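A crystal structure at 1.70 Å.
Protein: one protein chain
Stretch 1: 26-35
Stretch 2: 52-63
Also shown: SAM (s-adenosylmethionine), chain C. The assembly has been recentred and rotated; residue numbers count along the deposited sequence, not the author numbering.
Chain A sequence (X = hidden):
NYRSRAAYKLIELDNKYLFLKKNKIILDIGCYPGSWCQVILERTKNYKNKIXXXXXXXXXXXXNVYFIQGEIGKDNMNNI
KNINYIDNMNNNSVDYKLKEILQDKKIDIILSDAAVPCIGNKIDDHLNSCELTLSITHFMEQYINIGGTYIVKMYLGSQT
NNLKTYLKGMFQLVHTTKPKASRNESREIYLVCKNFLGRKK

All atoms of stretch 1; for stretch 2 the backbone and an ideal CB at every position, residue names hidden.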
ATOM      1  N   ILE A  26       7.712   5.915   4.032  1.00 11.97           N
ATOM      2  CA  ILE A  26       7.114   4.928   3.113  1.00 12.22           C
ATOM      3  C   ILE A  26       6.533   3.744   3.888  1.00 12.27           C
ATOM      4  O   ILE A  26       7.203   3.126   4.719  1.00 11.91           O
ATOM      5  CB  ILE A  26       8.165   4.421   2.109  1.00 12.52           C
ATOM      6  CG1 ILE A  26       8.790   5.603   1.363  1.00 13.84           C
ATOM      7  CG2 ILE A  26       7.531   3.485   1.067  1.00 14.31           C
ATOM      8  CD1 ILE A  26      10.182   5.287   0.857  1.00 16.17           C
ATOM      9  N   LEU A  27       5.270   3.436   3.603  1.00 11.96           N
ATOM     10  CA  LEU A  27       4.587   2.299   4.219  1.00 12.62           C
ATOM     11  C   LEU A  27       4.244   1.260   3.168  1.00 12.42           C
ATOM     12  O   LEU A  27       3.670   1.575   2.139  1.00 12.57           O
ATOM     13  CB  LEU A  27       3.303   2.767   4.902  1.00 11.72           C
ATOM     14  CG  LEU A  27       2.404   1.669   5.493  1.00 12.48           C
ATOM     15  CD1 LEU A  27       3.107   0.911   6.588  1.00 13.45           C
ATOM     16  CD2 LEU A  27       1.115   2.271   6.026  1.00 13.99           C
ATOM     17  N   ASP A  28       4.550   0.007   3.481  1.00 13.04           N
ATOM     18  CA  ASP A  28       4.392  -1.106   2.568  1.00 13.38           C
ATOM     19  C   ASP A  28       3.403  -2.055   3.222  1.00 13.05           C
ATOM     20  O   ASP A  28       3.757  -2.728   4.196  1.00 11.98           O
ATOM     21  CB  ASP A  28       5.755  -1.776   2.393  1.00 14.10           C
ATOM     22  CG  ASP A  28       5.705  -3.006   1.518  1.00 17.22           C
ATOM     23  OD1 ASP A  28       4.837  -3.091   0.637  1.00 21.01           O
ATOM     24  OD2 ASP A  28       6.547  -3.917   1.739  1.00 20.89           O
ATOM     25  N   ILE A  29       2.171  -2.061   2.722  1.00 12.23           N
ATOM     26  CA  ILE A  29       1.107  -2.862   3.323  1.00 13.02           C
ATOM     27  C   ILE A  29       1.067  -4.218   2.635  1.00 13.61           C
ATOM     28  O   ILE A  29       1.199  -4.290   1.405  1.00 14.54           O
ATOM     29  CB  ILE A  29      -0.259  -2.169   3.191  1.00 13.22           C
ATOM     30  CG1 ILE A  29      -0.211  -0.799   3.885  1.00 12.72           C
ATOM     31  CG2 ILE A  29      -1.386  -3.084   3.784  1.00 13.54           C
ATOM     32  CD1 ILE A  29      -1.508  -0.028   3.768  1.00 14.88           C
ATOM     33  N   GLY A  30       0.902  -5.274   3.432  1.00 13.82           N
ATOM     34  CA  GLY A  30       0.989  -6.642   2.918  1.00 13.92           C
ATOM     35  C   GLY A  30       2.441  -6.965   2.596  1.00 14.81           C
ATOM     36  O   GLY A  30       2.731  -7.419   1.506  1.00 15.22           O
ATOM     37  N   CYS A  31       3.354  -6.714   3.535  1.00 14.87           N
ATOM     38  CA  CYS A  31       4.788  -6.699   3.205  1.00 15.38           C
ATOM     39  C   CYS A  31       5.444  -8.078   3.194  1.00 16.19           C
ATOM     40  O   CYS A  31       6.572  -8.194   2.705  1.00 16.38           O
ATOM     41  CB  CYS A  31       5.594  -5.787   4.156  1.00 14.91           C
ATOM     42  SG  CYS A  31       5.471  -6.243   5.887  1.00 15.84           S
ATOM     43  N   TYR A  32       4.782  -9.093   3.763  1.00 16.06           N
ATOM     44  CA  TYR A  32       5.406 -10.432   3.899  1.00 16.79           C
ATOM     45  C   TYR A  32       5.619 -11.076   2.532  1.00 17.38           C
ATOM     46  O   TYR A  32       4.704 -11.083   1.711  1.00 17.45           O
ATOM     47  CB  TYR A  32       4.537 -11.355   4.747  1.00 17.32           C
ATOM     48  CG  TYR A  32       5.147 -12.723   4.936  1.00 17.77           C
ATOM     49  CD1 TYR A  32       5.832 -13.026   6.087  1.00 18.68           C
ATOM     50  CD2 TYR A  32       5.040 -13.696   3.934  1.00 19.64           C
ATOM     51  CE1 TYR A  32       6.437 -14.276   6.251  1.00 21.46           C
ATOM     52  CE2 TYR A  32       5.632 -14.942   4.070  1.00 21.76           C
ATOM     53  CZ  TYR A  32       6.323 -15.228   5.233  1.00 21.38           C
ATOM     54  OH  TYR A  32       6.906 -16.462   5.403  1.00 22.15           O
ATOM     55  N   PRO A  33       6.795 -11.692   2.305  1.00 17.71           N
ATOM     56  CA  PRO A  33       7.961 -11.907   3.191  1.00 17.18           C
ATOM     57  C   PRO A  33       8.946 -10.766   3.242  1.00 16.66           C
ATOM     58  O   PRO A  33       9.872 -10.832   4.032  1.00 17.32           O
ATOM     59  CB  PRO A  33       8.658 -13.121   2.549  1.00 17.53           C
ATOM     60  CG  PRO A  33       8.371 -12.975   1.137  1.00 17.90           C
ATOM     61  CD  PRO A  33       6.980 -12.383   1.019  1.00 17.55           C
ATOM     62  N   GLY A  34       8.800  -9.786   2.357  1.00 16.32           N
ATOM     63  CA  GLY A  34       9.549  -8.534   2.496  1.00 15.45           C
ATOM     64  C   GLY A  34      10.278  -7.981   1.305  1.00 15.60           C
ATOM     65  O   GLY A  34      11.054  -7.053   1.471  1.00 16.29           O
ATOM     66  N   SER A  35      10.003  -8.485   0.096  1.00 15.56           N
ATOM     67  CA  SER A  35      10.777  -8.029  -1.060  1.00 16.12           C
ATOM     68  C   SER A  35      10.507  -6.598  -1.504  1.00 15.34           C
ATOM     69  O   SER A  35      11.406  -5.951  -2.033  1.00 14.95           O
ATOM     70  CB  SER A  35      10.699  -9.018  -2.244  1.00 16.40           C
ATOM     71  OG  SER A  35       9.479  -8.881  -2.949  1.00 17.91           O
ATOM     72  N   UNK A  52       8.409   1.427   6.558  1.00 12.72           N
ATOM     73  CA  UNK A  52       7.550   0.667   7.480  1.00 11.91           C
ATOM     74  C   UNK A  52       6.811  -0.412   6.686  1.00 11.28           C
ATOM     75  O   UNK A  52       6.274  -0.148   5.620  1.00 12.77           O
ATOM     76  CB  UNK A  52       6.560   1.586   8.199  1.00 11.91           C
ATOM     77  N   UNK A  53       6.777  -1.620   7.236  1.00 11.69           N
ATOM     78  CA  UNK A  53       6.055  -2.734   6.621  1.00 11.88           C
ATOM     79  C   UNK A  53       4.954  -3.179   7.545  1.00 12.31           C
ATOM     80  O   UNK A  53       5.177  -3.294   8.763  1.00 12.91           O
ATOM     81  CB  UNK A  53       6.992  -3.901   6.302  1.00 11.88           C
ATOM     82  N   UNK A  54       3.794  -3.495   6.972  1.00 11.61           N
ATOM     83  CA  UNK A  54       2.696  -4.037   7.777  1.00 12.41           C
ATOM     84  C   UNK A  54       2.237  -5.323   7.124  1.00 12.38           C
ATOM     85  O   UNK A  54       2.014  -5.342   5.926  1.00 11.39           O
ATOM     86  CB  UNK A  54       1.541  -3.042   7.906  1.00 12.41           C
ATOM     87  N   UNK A  55       2.082  -6.393   7.897  1.00 13.02           N
ATOM     88  CA  UNK A  55       1.400  -7.593   7.371  1.00 13.94           C
ATOM     89  C   UNK A  55       0.758  -8.329   8.520  1.00 14.10           C
ATOM     90  O   UNK A  55       1.225  -8.228   9.644  1.00 14.83           O
ATOM     91  CB  UNK A  55       2.369  -8.511   6.623  1.00 13.94           C
ATOM     92  N   UNK A  56      -0.306  -9.079   8.234  1.00 15.66           N
ATOM     93  CA  UNK A  56      -0.899  -9.931   9.281  1.00 18.06           C
ATOM     94  C   UNK A  56       0.047 -11.093   9.638  1.00 18.20           C
ATOM     95  O   UNK A  56      -0.003 -11.597  10.745  1.00 19.98           O
ATOM     96  CB  UNK A  56      -2.252 -10.476   8.821  1.00 18.06           C
ATOM     97  N   UNK A  57       0.910 -11.474   8.699  1.00 18.63           N
ATOM     98  CA  UNK A  57       1.947 -12.495   8.921  1.00 20.01           C
ATOM     99  C   UNK A  57       3.269 -11.868   9.386  1.00 20.21           C
ATOM    100  O   UNK A  57       3.702 -10.832   8.868  1.00 20.01           O
ATOM    101  CB  UNK A  57       2.177 -13.298   7.639  1.00 20.01           C
ATOM    102  N   UNK A  58       3.927 -12.531  10.325  1.00 20.33           N
ATOM    103  CA  UNK A  58       5.170 -12.018  10.883  1.00 20.26           C
ATOM    104  C   UNK A  58       6.298 -12.163   9.878  1.00 20.93           C
ATOM    105  O   UNK A  58       6.560 -13.263   9.374  1.00 21.38           O
ATOM    106  CB  UNK A  58       5.519 -12.742  12.185  1.00 20.26           C
ATOM    107  N   UNK A  59       6.952 -11.043   9.573  1.00 20.52           N
ATOM    108  CA  UNK A  59       8.009 -11.034   8.589  1.00 20.09           C
ATOM    109  C   UNK A  59       9.328 -11.175   9.345  1.00 19.39           C
ATOM    110  O   UNK A  59       9.470 -10.652  10.448  1.00 20.29           O
ATOM    111  CB  UNK A  59       7.974  -9.764   7.737  1.00 20.09           C
ATOM    112  N   UNK A  60      10.298 -11.878   8.757  1.00 18.65           N
ATOM    113  CA  UNK A  60      11.640 -11.874   9.332  1.00 19.40           C
ATOM    114  C   UNK A  60      12.194 -10.448   9.302  1.00 17.95           C
ATOM    115  O   UNK A  60      12.000  -9.745   8.317  1.00 17.96           O
ATOM    116  CB  UNK A  60      12.562 -12.833   8.576  1.00 19.40           C
ATOM    117  N   UNK A  61      12.861 -10.014  10.383  1.00 17.48           N
ATOM    118  CA  UNK A  61      13.348  -8.631  10.380  1.00 16.05           C
ATOM    119  C   UNK A  61      14.254  -8.300   9.178  1.00 15.73           C
ATOM    120  O   UNK A  61      14.959  -9.171   8.667  1.00 15.88           O
ATOM    121  CB  UNK A  61      14.111  -8.361  11.678  1.00 16.05           C
ATOM    122  N   UNK A  62      14.221  -7.040   8.767  1.00 15.01           N
ATOM    123  CA  UNK A  62      15.127  -6.507   7.733  1.00 14.75           C
ATOM    124  C   UNK A  62      15.787  -5.329   8.395  1.00 15.14           C
ATOM    125  O   UNK A  62      15.092  -4.506   8.996  1.00 15.40           O
ATOM    126  CB  UNK A  62      14.408  -6.115   6.440  1.00 14.75           C
ATOM    127  N   UNK A  63      17.134  -5.262   8.364  1.00 16.02           N
ATOM    128  CA  UNK A  63      17.775  -4.105   8.975  1.00 16.37           C
ATOM    129  C   UNK A  63      17.249  -2.796   8.368  1.00 15.98           C
ATOM    130  O   UNK A  63      17.073  -2.698   7.146  1.00 16.62           O
ATOM    131  CB  UNK A  63      19.293  -4.195   8.807  1.00 16.37           C
TER
HETATM  132  N   SAM C 203       4.803  -7.411  -1.561  1.00 21.44           N
HETATM  133  CA  SAM C 203       5.240  -8.601  -0.755  1.00 21.54           C
HETATM  134  C   SAM C 203       6.722  -8.912  -0.966  1.00 21.26           C
HETATM  135  O   SAM C 203       7.303  -8.414  -1.931  1.00 21.25           O
HETATM  136  OXT SAM C 203       7.374  -9.623  -0.191  1.00 20.36           O
HETATM  137  CB  SAM C 203       4.369  -9.810  -1.122  1.00 21.36           C
HETATM  138  CG  SAM C 203       2.964  -9.578  -0.569  1.00 23.28           C
HETATM  139  SD  SAM C 203       1.905 -11.037  -0.526  1.00 28.18           S
HETATM  140  CE  SAM C 203       1.631 -11.214  -2.296  1.00 27.41           C
HETATM  141  C5' SAM C 203       0.322 -10.354   0.034  1.00 22.22           C
HETATM  142  C4' SAM C 203       0.323 -10.148   1.549  1.00 17.87           C
HETATM  143  O4' SAM C 203      -0.840  -9.391   1.893  1.00 18.07           O
HETATM  144  C3' SAM C 203       0.274 -11.441   2.401  1.00 18.91           C
HETATM  145  O3' SAM C 203       1.478 -11.628   3.112  1.00 18.51           O
HETATM  146  C2' SAM C 203      -0.912 -11.220   3.352  1.00 17.51           C
HETATM  147  O2' SAM C 203      -0.734 -11.649   4.697  1.00 17.29           O
HETATM  148  C1' SAM C 203      -1.108  -9.718   3.259  1.00 15.81           C
HETATM  149  N9  SAM C 203      -2.433  -9.218   3.631  1.00 18.72           N
HETATM  150  C8  SAM C 203      -3.667  -9.586   3.135  1.00 18.33           C
HETATM  151  N7  SAM C 203      -4.613  -8.835   3.737  1.00 16.83           N
HETATM  152  C5  SAM C 203      -3.990  -7.994   4.603  1.00 17.67           C
HETATM  153  C6  SAM C 203      -4.448  -7.004   5.474  1.00 17.20           C
HETATM  154  N6  SAM C 203      -5.740  -6.727   5.582  1.00 16.52           N
HETATM  155  N1  SAM C 203      -3.557  -6.292   6.237  1.00 18.26           N
HETATM  156  C2  SAM C 203      -2.197  -6.533   6.160  1.00 18.01           C
HETATM  157  N3  SAM C 203      -1.735  -7.502   5.289  1.00 16.31           N
HETATM  158  C4  SAM C 203      -2.621  -8.224   4.543  1.00 17.56           C

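Positions 52 to 55 form a strand parallel to strand 26-29; its extended backbone sends CA-to-CB bonds to alternate faces at 52, 53 and 54. At 52 both N and O bond to the neighbouring strand, N to Ile 26 O (2.8 Å) and O to Asp 28 N (2.8 Å), and CB lies on the Leu 27 face, 3.9 Å from Leu 27 CD1. An apolar side chain suits it, and a beta-branched one suits the extended backbone. It is Ile 52, whose CG2 packs on Leu 27 CD1 at 3.7 Å.

Position 53 turns to the face of Asp 28. Its ideal CB would stand 2.8 Å from Cys 31 SG, a clash; phi and psi are ordinary for a strand, so it is space that calls for glycine. It is Gly 53, and its CA makes a CA-H...O contact with Asp 28 O at 3.3 Å.

At 54 the side chain returns to the face of Leu 27 and Ile 29. The backbone N donates to Asp 28 O (2.9 Å), and its O accepts from Cys 31 N (3.1 Å) and, weakly, from Gly 30 N (2.7 Å). Apolar chains fit; Ile 54 reaches Leu 27 CD1 with CD1 at 3.7 Å.

Position 55 points toward the turn after the strand, its ideal CB 3.8 Å from Tyr 32 N, with the ribose hydroxyls of SAM beyond. So many donors ask for a short acceptor: aspartate, perhaps asparagine. Asp 55 OD2 accepts from Tyr 32 N (2.9 Å) and SAM O3' (2.7 Å), while OD1 takes SAM O2' (2.6 Å) and the backbone N of position 57 (2.7 Å).

Position 56 points away, and stretch 1 sets no demand; Lys 56 fills it. At 57, CB lies 4.0 Å from Tyr 32 CD1, inviting a long side chain to cover the ring. Lys 57 lays CD over one face and extends NZ to SAM O3' in a weak hydrogen bond (3.2 Å). Position 58 points away and is permissive; it is Ile 58.

At 59, CB points sideways, among Tyr 32, Pro 33 O and Cys 31 SG. A flexible apolar chain suits this space: Met 59 brings SD to 3.8 Å from Cys 31 SG.

Positions 60 and 61 are little constrained by stretch 1: Asp 60, whose N donates to a water that in turn donates to Pro 33 O, and Pro 61. Position 62 points toward stretch 1 from a distance, so a longer apolar side chain, such as isoleucine, leucine or methionine, would suit; Ile 62 places CD1 3.7 Å from Gly 34 O. Position 63 is out of reach; it is Pro 63.

Stretch 2, residues 52-63: IGIDKKIMDPIP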
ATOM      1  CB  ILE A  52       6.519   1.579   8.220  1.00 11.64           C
ATOM      2  CG1 ILE A  52       7.217   2.784   8.873  1.00 11.85           C
ATOM      3  CG2 ILE A  52       5.734   0.762   9.258  1.00 13.74           C
ATOM      4  CD1 ILE A  52       6.305   3.953   9.109  1.00 15.07           C
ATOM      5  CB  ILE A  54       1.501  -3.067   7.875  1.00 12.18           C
ATOM      6  CG1 ILE A  54       1.856  -1.885   8.787  1.00 15.06           C
ATOM      7  CG2 ILE A  54       0.284  -3.805   8.557  1.00 12.77           C
ATOM      8  CD1 ILE A  54       0.775  -0.811   8.838  1.00 13.45           C
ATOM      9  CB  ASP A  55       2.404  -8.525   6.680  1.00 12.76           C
ATOM     10  CG  ASP A  55       1.763  -9.496   5.736  1.00 13.15           C
ATOM     11  OD1 ASP A  55       1.032 -10.411   6.174  1.00 16.72           O
ATOM     12  OD2 ASP A  55       2.013  -9.373   4.528  1.00 14.94           O
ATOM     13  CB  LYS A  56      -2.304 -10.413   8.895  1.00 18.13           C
ATOM     14  CG  LYS A  56      -2.363 -11.244   7.643  1.00 19.95           C
ATOM     15  CD  LYS A  56      -3.778 -11.295   7.008  1.00 22.35           C
ATOM     16  CE  LYS A  56      -4.768 -12.040   7.889  1.00 28.07           C
ATOM     17  NZ  LYS A  56      -6.032 -12.302   7.136  1.00 33.17           N
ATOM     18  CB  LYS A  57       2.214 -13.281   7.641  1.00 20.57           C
ATOM     19  CG  LYS A  57       1.084 -14.191   7.177  1.00 23.47           C
ATOM     20  CD  LYS A  57       1.569 -15.076   6.004  1.00 23.77           C
ATOM     21  CE  LYS A  57       1.147 -14.449   4.657  1.00 30.71           C
ATOM     22  NZ  LYS A  57       1.983 -14.802   3.450  1.00 32.16           N
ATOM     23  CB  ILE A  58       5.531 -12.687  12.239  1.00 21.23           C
ATOM     24  CG1 ILE A  58       4.516 -12.271  13.303  1.00 21.85           C
ATOM     25  CG2 ILE A  58       6.895 -12.182  12.733  1.00 21.70           C
ATOM     26  CD1 ILE A  58       4.395 -13.227  14.453  1.00 25.64           C
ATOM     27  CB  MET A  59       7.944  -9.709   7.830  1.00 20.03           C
ATOM     28  CG  MET A  59       9.111  -9.418   6.944  1.00 21.93           C
ATOM     29  SD  MET A  59       8.922  -7.857   6.071  1.00 20.61           S
ATOM     30  CE  MET A  59       9.604  -6.703   7.267  1.00 21.08           C
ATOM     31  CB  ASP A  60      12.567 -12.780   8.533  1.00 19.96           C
ATOM     32  CG  ASP A  60      12.332 -14.240   8.812  1.00 24.39           C
ATOM     33  OD1 ASP A  60      11.640 -14.574   9.814  1.00 26.94           O
ATOM     34  OD2 ASP A  60      12.870 -15.027   8.015  1.00 28.74           O
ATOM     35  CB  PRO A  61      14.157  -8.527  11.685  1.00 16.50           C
ATOM     36  CG  PRO A  61      13.632  -9.590  12.557  1.00 16.62           C
ATOM     37  CD  PRO A  61      13.161 -10.704  11.651  1.00 17.53           C
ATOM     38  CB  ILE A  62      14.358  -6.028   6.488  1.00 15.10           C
ATOM     39  CG1 ILE A  62      13.587  -7.185   5.853  1.00 14.57           C
ATOM     40  CG2 ILE A  62      15.336  -5.384   5.466  1.00 14.79           C
ATOM     41  CD1 ILE A  62      12.542  -6.756   4.856  1.00 15.56           C
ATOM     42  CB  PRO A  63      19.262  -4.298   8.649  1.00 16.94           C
ATOM     43  CG  PRO A  63      19.441  -5.795   8.459  1.00 16.42           C
ATOM     44  CD  PRO A  63      18.106  -6.250   7.854  1.00 17.23           C
TER
HETATM   45  O   HOH W   1       9.896 -12.879   5.923  1.00 23.35           O
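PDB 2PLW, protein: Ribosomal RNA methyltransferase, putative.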